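Local structure of pseudoaglycone deacetylase Dbv21 (Actinoplanes teichomyceticus, 3DFI) at residues 28-33 against 210-215; 36-41 against 86-91; 50-55 against 69-74; 61-66 against 227-232. The protein probably removes an acetyl group from a glycopeptide antibiotic pseudoaglycone, acting as a zinc-dependent deacetylase of the PIG-L family. One frame throughout, in Å; residues are numbered along the deposited sequence.

Overall arrangement
Followed from the N terminus, the chain opens all four contacts before it closes any. Helix 19-33 supplies the first half of contact 1, strand 37-42 that of contact 2, and the two ends of helix 54-63 those of contacts 3 and 4. Residues 69-74 then close contact 3, the shortest loop, within contact 2, which residues 86-91 close within the long loop of contact 1, completed at 210-215. Contact 4, closed last at 227-232, crosses the other three. Contacts 1 and 2 touch where Leu28 of helix 19-33 packs on strand 37-42; contacts 3 and 4 share helix 54-63 and meet through Leu65 and Ala71. Contact 2 pairs two strands; the others join helix ends and loops.

Contact 1 of 4, residues 28-33 against 210-215; sequences LAQAEQ and FVDEEA
Ala29 and Ala215 bring the backbones closest, their CA atoms 5.3 Å apart, where the C-terminal half of helix 19-33 meets the loop and first turn that begin helix 213-223. Their methyl groups face each other at 4.2 Å between the two CB atoms. Two glutamines flank this point. Gln30 has CG anti to the backbone N (chi1 -175°), and its chain then bends, putting the amide beside the backbone and carboxylate of Asp212 while Gln30 CB lies 4.0 Å from CG1 of Val211. Gln33 meets Glu214 tip to tip: amide and carboxylate are stacked, their planes 29° apart, and Gln33 CD is 3.4 Å from Glu214 CG. Asp212 is the N-cap of the second helix. Its OD2 accepts from Ala215 N at 3.0 Å, nearly along the C-O axis, which helps hold the carboxylate beside both glutamine side chains. Here a helix start packs against the flank of another helix. Further along helix 213-223, Arg218 forms a salt bridge with Glu32 and touches Ala29 and Gln33. On the other side of helix 19-33, Leu28 and Ala31 pack on strand 37-42, while Val211 is hydrogen-bonded to the backbone of Tyr257.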
loop_
_atom_site.group_PDB
_atom_site.type_symbol
_atom_site.label_atom_id
_atom_site.label_comp_id
_atom_site.label_asym_id
_atom_site.label_seq_id
_atom_site.Cartn_x
_atom_site.Cartn_y
_atom_site.Cartn_z
ATOM N N LEU A 28 -10.107 2.126 -4.281
ATOM C CA LEU A 28 -10.678 2.073 -2.939
ATOM C C LEU A 28 -11.812 3.077 -2.796
ATOM O O LEU A 28 -12.892 2.723 -2.297
ATOM C CB LEU A 28 -9.610 2.296 -1.861
ATOM C CG LEU A 28 -8.508 1.229 -1.748
ATOM C CD1 LEU A 28 -7.524 1.588 -0.610
ATOM C CD2 LEU A 28 -9.066 -0.142 -1.539
ATOM N N ALA A 29 -11.556 4.316 -3.231
ATOM C CA ALA A 29 -12.566 5.377 -3.281
ATOM C C ALA A 29 -13.778 4.938 -4.094
ATOM O O ALA A 29 -14.926 5.173 -3.689
ATOM C CB ALA A 29 -11.977 6.625 -3.878
ATOM N N GLN A 30 -13.522 4.328 -5.254
ATOM C CA GLN A 30 -14.605 3.853 -6.138
ATOM C C GLN A 30 -15.398 2.719 -5.492
ATOM O O GLN A 30 -16.622 2.618 -5.694
ATOM C CB GLN A 30 -14.060 3.374 -7.486
ATOM C CG GLN A 30 -15.150 2.976 -8.496
ATOM C CD GLN A 30 -15.904 4.180 -9.033
ATOM O OE1 GLN A 30 -17.118 4.303 -8.850
ATOM N NE2 GLN A 30 -15.185 5.084 -9.687
ATOM N N ALA A 31 -14.709 1.856 -4.741
ATOM C CA ALA A 31 -15.404 0.774 -4.024
ATOM C C ALA A 31 -16.353 1.359 -2.986
ATOM O O ALA A 31 -17.482 0.917 -2.871
ATOM C CB ALA A 31 -14.415 -0.193 -3.374
ATOM N N GLU A 32 -15.891 2.382 -2.261
ATOM C CA GLU A 32 -16.719 3.050 -1.258
ATOM C C GLU A 32 -17.909 3.807 -1.886
ATOM O O GLU A 32 -19.041 3.743 -1.379
ATOM C CB GLU A 32 -15.860 3.960 -0.372
ATOM C CG GLU A 32 -16.572 4.472 0.877
ATOM C CD GLU A 32 -17.120 5.897 0.723
ATOM O OE1 GLU A 32 -17.470 6.510 1.760
ATOM O OE2 GLU A 32 -17.194 6.413 -0.418
ATOM N N GLN A 33 -17.647 4.498 -2.996
ATOM C CA GLN A 33 -18.698 5.181 -3.762
ATOM C C GLN A 33 -19.736 4.188 -4.280
ATOM O O GLN A 33 -20.914 4.532 -4.401
ATOM C CB GLN A 33 -18.112 5.953 -4.944
ATOM C CG GLN A 33 -17.302 7.187 -4.578
ATOM C CD GLN A 33 -16.320 7.589 -5.670
ATOM O OE1 GLN A 33 -16.537 7.325 -6.859
ATOM N NE2 GLN A 33 -15.231 8.230 -5.269
ATOM N N PHE A 210 -10.826 0.615 -13.807
ATOM C CA PHE A 210 -11.211 1.962 -14.203
ATOM C C PHE A 210 -12.084 2.609 -13.153
ATOM O O PHE A 210 -12.897 1.934 -12.508
ATOM C CB PHE A 210 -11.943 1.925 -15.543
ATOM C CG PHE A 210 -11.047 1.620 -16.697
ATOM C CD1 PHE A 210 -10.881 0.311 -17.140
ATOM C CD2 PHE A 210 -10.351 2.642 -17.338
ATOM C CE1 PHE A 210 -10.039 0.026 -18.216
ATOM C CE2 PHE A 210 -9.506 2.366 -18.407
ATOM C CZ PHE A 210 -9.352 1.048 -18.843
ATOM N N VAL A 211 -11.898 3.915 -12.980
ATOM C CA VAL A 211 -12.634 4.683 -11.982
ATOM C C VAL A 211 -13.213 5.946 -12.628
ATOM O O VAL A 211 -12.782 6.353 -13.712
ATOM C CB VAL A 211 -11.749 5.048 -10.735
ATOM C CG1 VAL A 211 -11.088 3.790 -10.119
ATOM C CG2 VAL A 211 -10.700 6.108 -11.079
ATOM N N ASP A 212 -14.199 6.550 -11.972
ATOM C CA ASP A 212 -14.805 7.776 -12.474
ATOM C C ASP A 212 -13.996 9.002 -12.007
ATOM O O ASP A 212 -13.046 8.857 -11.222
ATOM C CB ASP A 212 -16.295 7.853 -12.092
ATOM C CG ASP A 212 -16.539 7.966 -10.581
ATOM O OD1 ASP A 212 -17.700 7.766 -10.169
ATOM O OD2 ASP A 212 -15.613 8.256 -9.803
ATOM N N GLU A 213 -14.339 10.195 -12.487
ATOM C CA GLU A 213 -13.516 11.362 -12.156
ATOM C C GLU A 213 -13.468 11.701 -10.669
ATOM O O GLU A 213 -12.438 12.145 -10.179
ATOM C CB GLU A 213 -13.836 12.598 -13.016
ATOM C CG GLU A 213 -15.250 12.704 -13.540
ATOM C CD GLU A 213 -15.322 13.470 -14.853
ATOM O OE1 GLU A 213 -15.990 12.984 -15.801
ATOM O OE2 GLU A 213 -14.702 14.555 -14.949
ATOM N N GLU A 214 -14.548 11.466 -9.935
ATOM C CA GLU A 214 -14.522 11.784 -8.515
ATOM C C GLU A 214 -13.608 10.842 -7.716
ATOM O O GLU A 214 -12.963 11.287 -6.757
ATOM C CB GLU A 214 -15.932 11.891 -7.915
ATOM C CG GLU A 214 -16.357 10.754 -7.001
ATOM C CD GLU A 214 -17.304 11.205 -5.895
ATOM O OE1 GLU A 214 -18.516 10.891 -5.975
ATOM O OE2 GLU A 214 -16.839 11.873 -4.949
ATOM N N ALA A 215 -13.526 9.568 -8.117
ATOM C CA ALA A 215 -12.639 8.624 -7.440
ATOM C C ALA A 215 -11.174 9.045 -7.604
ATOM O O ALA A 215 -10.399 8.976 -6.650
ATOM C CB ALA A 215 -12.860 7.200 -7.936
#

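Contact 2 of 4, residues 36-41 against 86-91; sequences GKVTVF and LGAGHR
In Phe41, chi1 of 171° carries CG out beside the carbonyl carbon, and chi2 (-111°) turns the ring so that its edge meets Arg91 CB in plane, 3.9 Å from Phe41 CD2; likewise Val38 holds CG1 anti to its N, within 3.7 Å of Ala88 CB. The pairing is that of two parallel strands joined by a beta-alpha-beta crossover, the building unit of the Rossmann-like PIG-L fold, with helix 71-86 leading into the second strand. Gly89 N gives a hydrogen bond to Val38 O, Gly89 O receives Val40 N in a nearly straight one (171°), and Arg91 N returns to Val40 O. Before the strands join, a water bridges Val38 N to the carbonyl O of Gly87, the positive-phi residue of the Schellman motif that ends helix 71-86. Val40 lies on the face covered by Leu28 and Leu83, and Phe41 on the one where Met140 packs. The guanidinium of Arg91, about perpendicular to the Phe41 ring, turns back on its own strand: its NE at 2.8 Å and NH1 at 3.0 Å both grip His90 O from the same face of that carbonyl.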
loop_
_atom_site.group_PDB
_atom_site.type_symbol
_atom_site.label_atom_id
_atom_site.label_comp_id
_atom_site.label_asym_id
_atom_site.label_seq_id
_atom_site.Cartn_x
_atom_site.Cartn_y
_atom_site.Cartn_z
ATOM N N GLY A 36 -19.384 -0.357 -1.149
ATOM C CA GLY A 36 -18.560 -1.334 -0.457
ATOM C C GLY A 36 -17.899 -0.786 0.803
ATOM O O GLY A 36 -17.998 0.404 1.120
ATOM N N LYS A 37 -17.226 -1.670 1.530
ATOM C CA LYS A 37 -16.574 -1.298 2.776
ATOM C C LYS A 37 -15.095 -1.544 2.613
ATOM O O LYS A 37 -14.687 -2.612 2.182
ATOM C CB LYS A 37 -17.125 -2.096 3.967
ATOM C CG LYS A 37 -16.584 -1.609 5.318
ATOM C CD LYS A 37 -17.285 -2.283 6.490
ATOM C CE LYS A 37 -16.585 -1.947 7.811
ATOM N NZ LYS A 37 -17.279 -2.622 8.956
ATOM N N VAL A 38 -14.303 -0.540 2.946
ATOM C CA VAL A 38 -12.862 -0.612 2.796
ATOM C C VAL A 38 -12.158 -0.396 4.145
ATOM O O VAL A 38 -12.507 0.510 4.906
ATOM C CB VAL A 38 -12.356 0.440 1.760
ATOM C CG1 VAL A 38 -10.850 0.371 1.598
ATOM C CG2 VAL A 38 -13.063 0.269 0.393
ATOM N N THR A 39 -11.185 -1.262 4.429
ATOM C CA THR A 39 -10.275 -1.084 5.541
ATOM C C THR A 39 -8.842 -1.225 5.036
ATOM O O THR A 39 -8.509 -2.170 4.339
ATOM C CB THR A 39 -10.519 -2.133 6.649
ATOM O OG1 THR A 39 -11.865 -2.007 7.121
ATOM C CG2 THR A 39 -9.528 -1.931 7.827
ATOM N N VAL A 40 -7.992 -0.276 5.401
ATOM C CA VAL A 40 -6.594 -0.390 5.068
ATOM C C VAL A 40 -5.826 -0.641 6.355
ATOM O O VAL A 40 -5.869 0.179 7.268
ATOM C CB VAL A 40 -6.090 0.886 4.336
ATOM C CG1 VAL A 40 -4.587 0.845 4.134
ATOM C CG2 VAL A 40 -6.836 1.056 2.993
ATOM N N PHE A 41 -5.127 -1.774 6.399
ATOM C CA PHE A 41 -4.271 -2.170 7.530
ATOM C C PHE A 41 -2.827 -1.956 7.074
ATOM O O PHE A 41 -2.437 -2.476 6.045
ATOM C CB PHE A 41 -4.513 -3.661 7.884
ATOM C CG PHE A 41 -3.525 -4.241 8.901
ATOM C CD1 PHE A 41 -2.577 -5.193 8.521
ATOM C CD2 PHE A 41 -3.569 -3.866 10.239
ATOM C CE1 PHE A 41 -1.681 -5.752 9.483
ATOM C CE2 PHE A 41 -2.679 -4.404 11.181
ATOM C CZ PHE A 41 -1.742 -5.328 10.811
ATOM N N LEU A 86 -11.046 9.113 1.754
ATOM C CA LEU A 86 -11.493 8.062 0.841
ATOM C C LEU A 86 -12.692 7.279 1.383
ATOM O O LEU A 86 -13.237 6.391 0.698
ATOM C CB LEU A 86 -10.349 7.094 0.545
ATOM C CG LEU A 86 -9.071 7.593 -0.131
ATOM C CD1 LEU A 86 -8.150 6.406 -0.355
ATOM C CD2 LEU A 86 -9.378 8.307 -1.452
ATOM N N GLY A 87 -13.083 7.621 2.611
ATOM C CA GLY A 87 -14.092 6.903 3.367
ATOM C C GLY A 87 -13.669 5.508 3.795
ATOM O O GLY A 87 -14.512 4.649 3.986
ATOM N N ALA A 88 -12.367 5.272 3.932
ATOM C CA ALA A 88 -11.854 3.948 4.294
ATOM C C ALA A 88 -11.497 3.901 5.773
ATOM O O ALA A 88 -11.014 4.893 6.323
ATOM C CB ALA A 88 -10.642 3.610 3.457
ATOM N N GLY A 89 -11.749 2.756 6.419
ATOM C CA GLY A 89 -11.268 2.514 7.785
ATOM C C GLY A 89 -9.758 2.361 7.770
ATOM O O GLY A 89 -9.191 2.005 6.726
ATOM N N HIS A 90 -9.104 2.685 8.897
ATOM C CA HIS A 90 -7.655 2.468 9.081
ATOM C C HIS A 90 -7.404 1.477 10.216
ATOM O O HIS A 90 -8.157 1.452 11.170
ATOM C CB HIS A 90 -6.906 3.771 9.389
ATOM C CG HIS A 90 -7.368 4.461 10.644
ATOM N ND1 HIS A 90 -6.758 4.280 11.872
ATOM C CD2 HIS A 90 -8.399 5.312 10.862
ATOM C CE1 HIS A 90 -7.379 5.007 12.784
ATOM N NE2 HIS A 90 -8.379 5.641 12.201
ATOM N N ARG A 91 -6.344 0.675 10.117
ATOM C CA ARG A 91 -5.889 -0.126 11.251
ATOM C C ARG A 91 -4.349 -0.081 11.223
ATOM O O ARG A 91 -3.727 -0.228 10.149
ATOM C CB ARG A 91 -6.511 -1.562 11.233
ATOM C CG ARG A 91 -6.996 -2.011 12.631
ATOM C CD ARG A 91 -8.516 -2.015 12.898
ATOM N NE ARG A 91 -9.166 -0.836 12.367
ATOM C CZ ARG A 91 -10.470 -0.722 12.124
ATOM N NH1 ARG A 91 -10.923 0.417 11.613
ATOM N NH2 ARG A 91 -11.305 -1.728 12.370
HETATM O O HOH W 1 -15.578 1.845 4.266
#

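Contact 3 of 4, residues 50-55 against 69-74; sequences PPYSPA and EDAPLR
Tyr52 and Ala71 make the one hydrogen bond between the loop leading into helix 54-63 and the N terminus of helix 71-86: Ala71 N donates to Tyr52 OH at 3.1 Å and 151°. The same hydroxyl meets CD of Pro72 tip to tip at 3.5 Å, and at the ring edge Glu69 O lies in plane, 3.5 Å from Tyr52 CE2. Pro50 shares that carbonyl, its CG being 3.7 Å from Glu69 O. Behind this first shell, Pro50 CA sits 3.8 Å above one face of the Tyr52 ring, toward the rim, across a chain turned by the cis peptide before Pro51, while Tyr52 OH also bonds to Ala48 O and is thus used twice. The helix start is ordered in its turn by Asp70, the N-cap; its OD1 takes Leu73 N at 3.1 Å, from above the carboxylate plane. Tyr52 thus supplies the acceptor for the first N-H of the helix, Pro72 has none to offer, and Asp70 takes the next. Around the contact, His60 of helix 54-63 meets the Tyr52 ring edge-to-face and also touches Ala71, while Tyr100 of a later loop packs on Ala71 and Pro72 at the start of helix 71-86.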
loop_
_atom_site.group_PDB
_atom_site.type_symbol
_atom_site.label_atom_id
_atom_site.label_comp_id
_atom_site.label_asym_id
_atom_site.label_seq_id
_atom_site.Cartn_x
_atom_site.Cartn_y
_atom_site.Cartn_z
ATOM N N PRO A 50 10.966 9.988 20.134
ATOM C CA PRO A 50 12.322 10.521 20.246
ATOM C C PRO A 50 12.902 10.137 21.612
ATOM O O PRO A 50 12.128 9.971 22.560
ATOM C CB PRO A 50 12.116 12.046 20.185
ATOM C CG PRO A 50 10.760 12.246 19.643
ATOM C CD PRO A 50 9.967 11.069 20.129
ATOM N N PRO A 51 14.245 10.048 21.732
ATOM C CA PRO A 51 15.253 10.429 20.734
ATOM C C PRO A 51 15.573 9.329 19.728
ATOM O O PRO A 51 15.392 8.148 20.027
ATOM C CB PRO A 51 16.487 10.757 21.584
ATOM C CG PRO A 51 16.263 10.094 22.929
ATOM C CD PRO A 51 14.868 9.519 22.957
ATOM N N TYR A 52 16.047 9.730 18.549
ATOM C CA TYR A 52 16.322 8.792 17.457
ATOM C C TYR A 52 17.809 8.643 17.156
ATOM O O TYR A 52 18.632 9.408 17.652
ATOM C CB TYR A 52 15.606 9.240 16.178
ATOM C CG TYR A 52 14.108 9.324 16.299
ATOM C CD1 TYR A 52 13.330 8.165 16.357
ATOM C CD2 TYR A 52 13.462 10.564 16.343
ATOM C CE1 TYR A 52 11.952 8.231 16.472
ATOM C CE2 TYR A 52 12.073 10.642 16.450
ATOM C CZ TYR A 52 11.332 9.466 16.510
ATOM O OH TYR A 52 9.975 9.523 16.628
ATOM N N SER A 53 18.136 7.654 16.327
ATOM C CA SER A 53 19.489 7.484 15.799
ATOM C C SER A 53 19.765 8.525 14.708
ATOM O O SER A 53 18.831 8.961 14.026
ATOM C CB SER A 53 19.666 6.073 15.226
ATOM O OG SER A 53 18.973 5.923 13.998
ATOM N N PRO A 54 21.042 8.922 14.529
ATOM C CA PRO A 54 21.391 9.814 13.414
ATOM C C PRO A 54 20.851 9.325 12.059
ATOM O O PRO A 54 20.388 10.134 11.256
ATOM C CB PRO A 54 22.923 9.794 13.415
ATOM C CG PRO A 54 23.289 9.481 14.819
ATOM C CD PRO A 54 22.224 8.573 15.344
ATOM N N ALA A 55 20.896 8.014 11.823
ATOM C CA ALA A 55 20.389 7.425 10.581
ATOM C C ALA A 55 18.887 7.657 10.394
ATOM O O ALA A 55 18.401 7.735 9.256
ATOM C CB ALA A 55 20.709 5.944 10.532
ATOM N N GLU A 69 10.197 15.822 17.342
ATOM C CA GLU A 69 8.909 15.352 16.818
ATOM C C GLU A 69 8.840 13.839 16.691
ATOM O O GLU A 69 9.776 13.203 16.182
ATOM C CB GLU A 69 8.557 16.030 15.498
ATOM C CG GLU A 69 8.371 17.568 15.652
ATOM C CD GLU A 69 8.122 18.279 14.327
ATOM O OE1 GLU A 69 8.818 17.946 13.347
ATOM O OE2 GLU A 69 7.254 19.193 14.267
ATOM N N ASP A 70 7.713 13.283 17.134
ATOM C CA ASP A 70 7.422 11.840 17.022
ATOM C C ASP A 70 7.018 11.543 15.581
ATOM O O ASP A 70 5.892 11.844 15.153
ATOM C CB ASP A 70 6.305 11.468 18.012
ATOM C CG ASP A 70 6.073 9.951 18.124
ATOM O OD1 ASP A 70 6.128 9.237 17.116
ATOM O OD2 ASP A 70 5.814 9.478 19.238
ATOM N N ALA A 71 7.945 10.975 14.814
ATOM C CA ALA A 71 7.711 10.730 13.389
ATOM C C ALA A 71 6.644 9.681 13.041
ATOM O O ALA A 71 5.757 9.954 12.228
ATOM C CB ALA A 71 9.028 10.425 12.666
ATOM N N PRO A 72 6.739 8.464 13.612
ATOM C CA PRO A 72 5.674 7.493 13.314
ATOM C C PRO A 72 4.273 8.010 13.679
ATOM O O PRO A 72 3.324 7.790 12.925
ATOM C CB PRO A 72 6.059 6.282 14.155
ATOM C CG PRO A 72 7.533 6.421 14.368
ATOM C CD PRO A 72 7.766 7.905 14.513
ATOM N N LEU A 73 4.156 8.744 14.792
ATOM C CA LEU A 73 2.891 9.407 15.134
ATOM C C LEU A 73 2.433 10.390 14.050
ATOM O O LEU A 73 1.307 10.309 13.573
ATOM C CB LEU A 73 2.992 10.105 16.499
ATOM C CG LEU A 73 1.760 10.883 16.976
ATOM C CD1 LEU A 73 0.557 9.926 17.224
ATOM C CD2 LEU A 73 2.076 11.719 18.238
ATOM N N ARG A 74 3.289 11.342 13.675
ATOM C CA ARG A 74 2.989 12.217 12.532
ATOM C C ARG A 74 2.444 11.432 11.320
ATOM O O ARG A 74 1.409 11.783 10.747
ATOM C CB ARG A 74 4.232 13.013 12.131
ATOM C CG ARG A 74 4.038 14.022 10.940
ATOM C CD ARG A 74 3.595 15.440 11.448
ATOM N NE ARG A 74 2.351 15.352 12.219
ATOM C CZ ARG A 74 1.129 15.357 11.685
ATOM N NH1 ARG A 74 0.067 15.220 12.466
ATOM N NH2 ARG A 74 0.952 15.502 10.379
#

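Contact 4 of 4, residues 61-66 against 227-232; sequences ARWGLS and ATQLSV
Arg62 and Ser231 meet first along the segment: Ser231 OG lies 3.1 Å from Arg62 O, but also 2.8 Å from Thr228 O within its own helix, and its single proton cannot serve both fully. The aliphatic part of Arg62 passes beside Val232, while its guanidinium makes a cation-pi pair with Phe59. Trp63 follows and carries the contact, a knob set among Thr228, Gln229, Ser231 and Val232. Gln229 OE1 lies over one face of the indole, 3.3 Å from Trp63 CE2 and toward the rim; the amide plane stands 75° from the ring. Trp63 CD1 comes within 3.3 Å of Thr228 O, and Trp63 CB lies only 3.0 Å from Thr228 OG1. Val232 CG2 sits at the indole edge. Gly64, with positive phi, then ends helix 54-63 in a Schellman motif, and the chain turns so that Leu65 CD1 reaches within 4.1 Å of Thr228 OG1 while packing on Ala71. Gln229, against Arg75 and Asp18, has its side chain about 7 Å from the zinc ion, so this packing lies close to the site formed by His16, Asp19 and His161. Chemically, the join is chiefly packing of the indole, with one serine hydroxyl within reach of two carbonyl oxygens and Thr228 OG1 buried without a partner, which implies association by shape more than by hydrogen bonding.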
loop_
_atom_site.group_PDB
_atom_site.type_symbol
_atom_site.label_atom_id
_atom_site.label_comp_id
_atom_site.label_asym_id
_atom_site.label_seq_id
_atom_site.Cartn_x
_atom_site.Cartn_y
_atom_site.Cartn_z
ATOM N N ALA A 61 14.731 14.561 8.978
ATOM C CA ALA A 61 15.107 15.868 8.423
ATOM C C ALA A 61 14.666 16.047 6.969
ATOM O O ALA A 61 14.208 17.128 6.600
ATOM C CB ALA A 61 16.613 16.123 8.571
ATOM N N ARG A 62 14.805 14.995 6.161
ATOM C CA ARG A 62 14.329 14.972 4.771
ATOM C C ARG A 62 12.805 15.065 4.624
ATOM O O ARG A 62 12.296 15.517 3.582
ATOM C CB ARG A 62 14.826 13.713 4.039
ATOM C CG ARG A 62 15.466 14.023 2.670
ATOM C CD ARG A 62 15.837 12.782 1.845
ATOM N NE ARG A 62 15.962 11.548 2.637
ATOM C CZ ARG A 62 16.950 10.656 2.511
ATOM N NH1 ARG A 62 17.934 10.855 1.640
ATOM N NH2 ARG A 62 16.966 9.568 3.274
ATOM N N TRP A 63 12.080 14.612 5.643
ATOM C CA TRP A 63 10.626 14.747 5.654
ATOM C C TRP A 63 10.190 16.112 6.214
ATOM O O TRP A 63 9.012 16.455 6.170
ATOM C CB TRP A 63 9.999 13.628 6.462
ATOM C CG TRP A 63 10.238 12.266 5.885
ATOM C CD1 TRP A 63 10.528 11.958 4.582
ATOM C CD2 TRP A 63 10.174 11.024 6.587
ATOM N NE1 TRP A 63 10.670 10.599 4.439
ATOM C CE2 TRP A 63 10.447 10.001 5.652
ATOM C CE3 TRP A 63 9.901 10.674 7.908
ATOM C CZ2 TRP A 63 10.477 8.661 6.004
ATOM C CZ3 TRP A 63 9.926 9.322 8.254
ATOM C CH2 TRP A 63 10.217 8.344 7.308
ATOM N N GLY A 64 11.140 16.884 6.725
ATOM C CA GLY A 64 10.844 18.212 7.255
ATOM C C GLY A 64 10.498 18.235 8.733
ATOM O O GLY A 64 9.936 19.226 9.223
ATOM N N LEU A 65 10.858 17.154 9.434
ATOM C CA LEU A 65 10.584 16.982 10.871
ATOM C C LEU A 65 11.788 17.377 11.729
ATOM O O LEU A 65 12.929 17.193 11.318
ATOM C CB LEU A 65 10.181 15.523 11.186
ATOM C CG LEU A 65 9.026 14.904 10.385
ATOM C CD1 LEU A 65 8.803 13.460 10.777
ATOM C CD2 LEU A 65 7.738 15.709 10.563
ATOM N N SER A 66 11.522 17.933 12.909
ATOM C CA SER A 66 12.566 18.422 13.846
ATOM C C SER A 66 12.893 17.292 14.859
ATOM O O SER A 66 12.060 16.412 15.055
ATOM C CB SER A 66 12.074 19.662 14.555
ATOM N N ALA A 227 2.302 14.329 3.698
ATOM C CA ALA A 227 3.137 15.466 3.303
ATOM C C ALA A 227 4.594 15.141 3.554
ATOM O O ALA A 227 5.499 15.676 2.914
ATOM C CB ALA A 227 2.747 16.669 4.125
ATOM N N THR A 228 4.802 14.324 4.574
ATOM C CA THR A 228 6.113 13.833 4.953
ATOM C C THR A 228 6.775 13.084 3.761
ATOM O O THR A 228 7.884 13.420 3.358
ATOM C CB THR A 228 5.930 12.958 6.231
ATOM O OG1 THR A 228 7.083 13.024 7.066
ATOM C CG2 THR A 228 5.521 11.569 5.930
ATOM N N GLN A 229 6.047 12.120 3.188
ATOM C CA GLN A 229 6.488 11.300 2.066
ATOM C C GLN A 229 6.485 12.084 0.760
ATOM O O GLN A 229 7.438 11.996 -0.032
ATOM C CB GLN A 229 5.609 10.044 1.927
ATOM C CG GLN A 229 5.608 9.126 3.167
ATOM C CD GLN A 229 6.986 8.959 3.794
ATOM O OE1 GLN A 229 7.274 9.543 4.847
ATOM N NE2 GLN A 229 7.855 8.196 3.136
ATOM N N LEU A 230 5.433 12.867 0.529
ATOM C CA LEU A 230 5.413 13.731 -0.662
ATOM C C LEU A 230 6.466 14.817 -0.671
ATOM O O LEU A 230 6.742 15.407 -1.730
ATOM C CB LEU A 230 4.013 14.282 -0.962
ATOM C CG LEU A 230 3.188 13.293 -1.826
ATOM C CD1 LEU A 230 3.060 11.895 -1.205
ATOM C CD2 LEU A 230 1.812 13.848 -2.156
ATOM N N SER A 231 7.100 15.075 0.474
ATOM C CA SER A 231 8.209 16.033 0.430
ATOM C C SER A 231 9.404 15.474 -0.388
ATOM O O SER A 231 10.250 16.239 -0.863
ATOM C CB SER A 231 8.603 16.575 1.817
ATOM O OG SER A 231 9.378 15.658 2.540
ATOM N N VAL A 232 9.432 14.142 -0.559
ATOM C CA VAL A 232 10.379 13.459 -1.463
ATOM C C VAL A 232 9.706 13.077 -2.794
ATOM O O VAL A 232 10.216 13.385 -3.857
ATOM C CB VAL A 232 11.011 12.176 -0.806
ATOM C CG1 VAL A 232 11.967 11.457 -1.791
ATOM C CG2 VAL A 232 11.771 12.541 0.466
#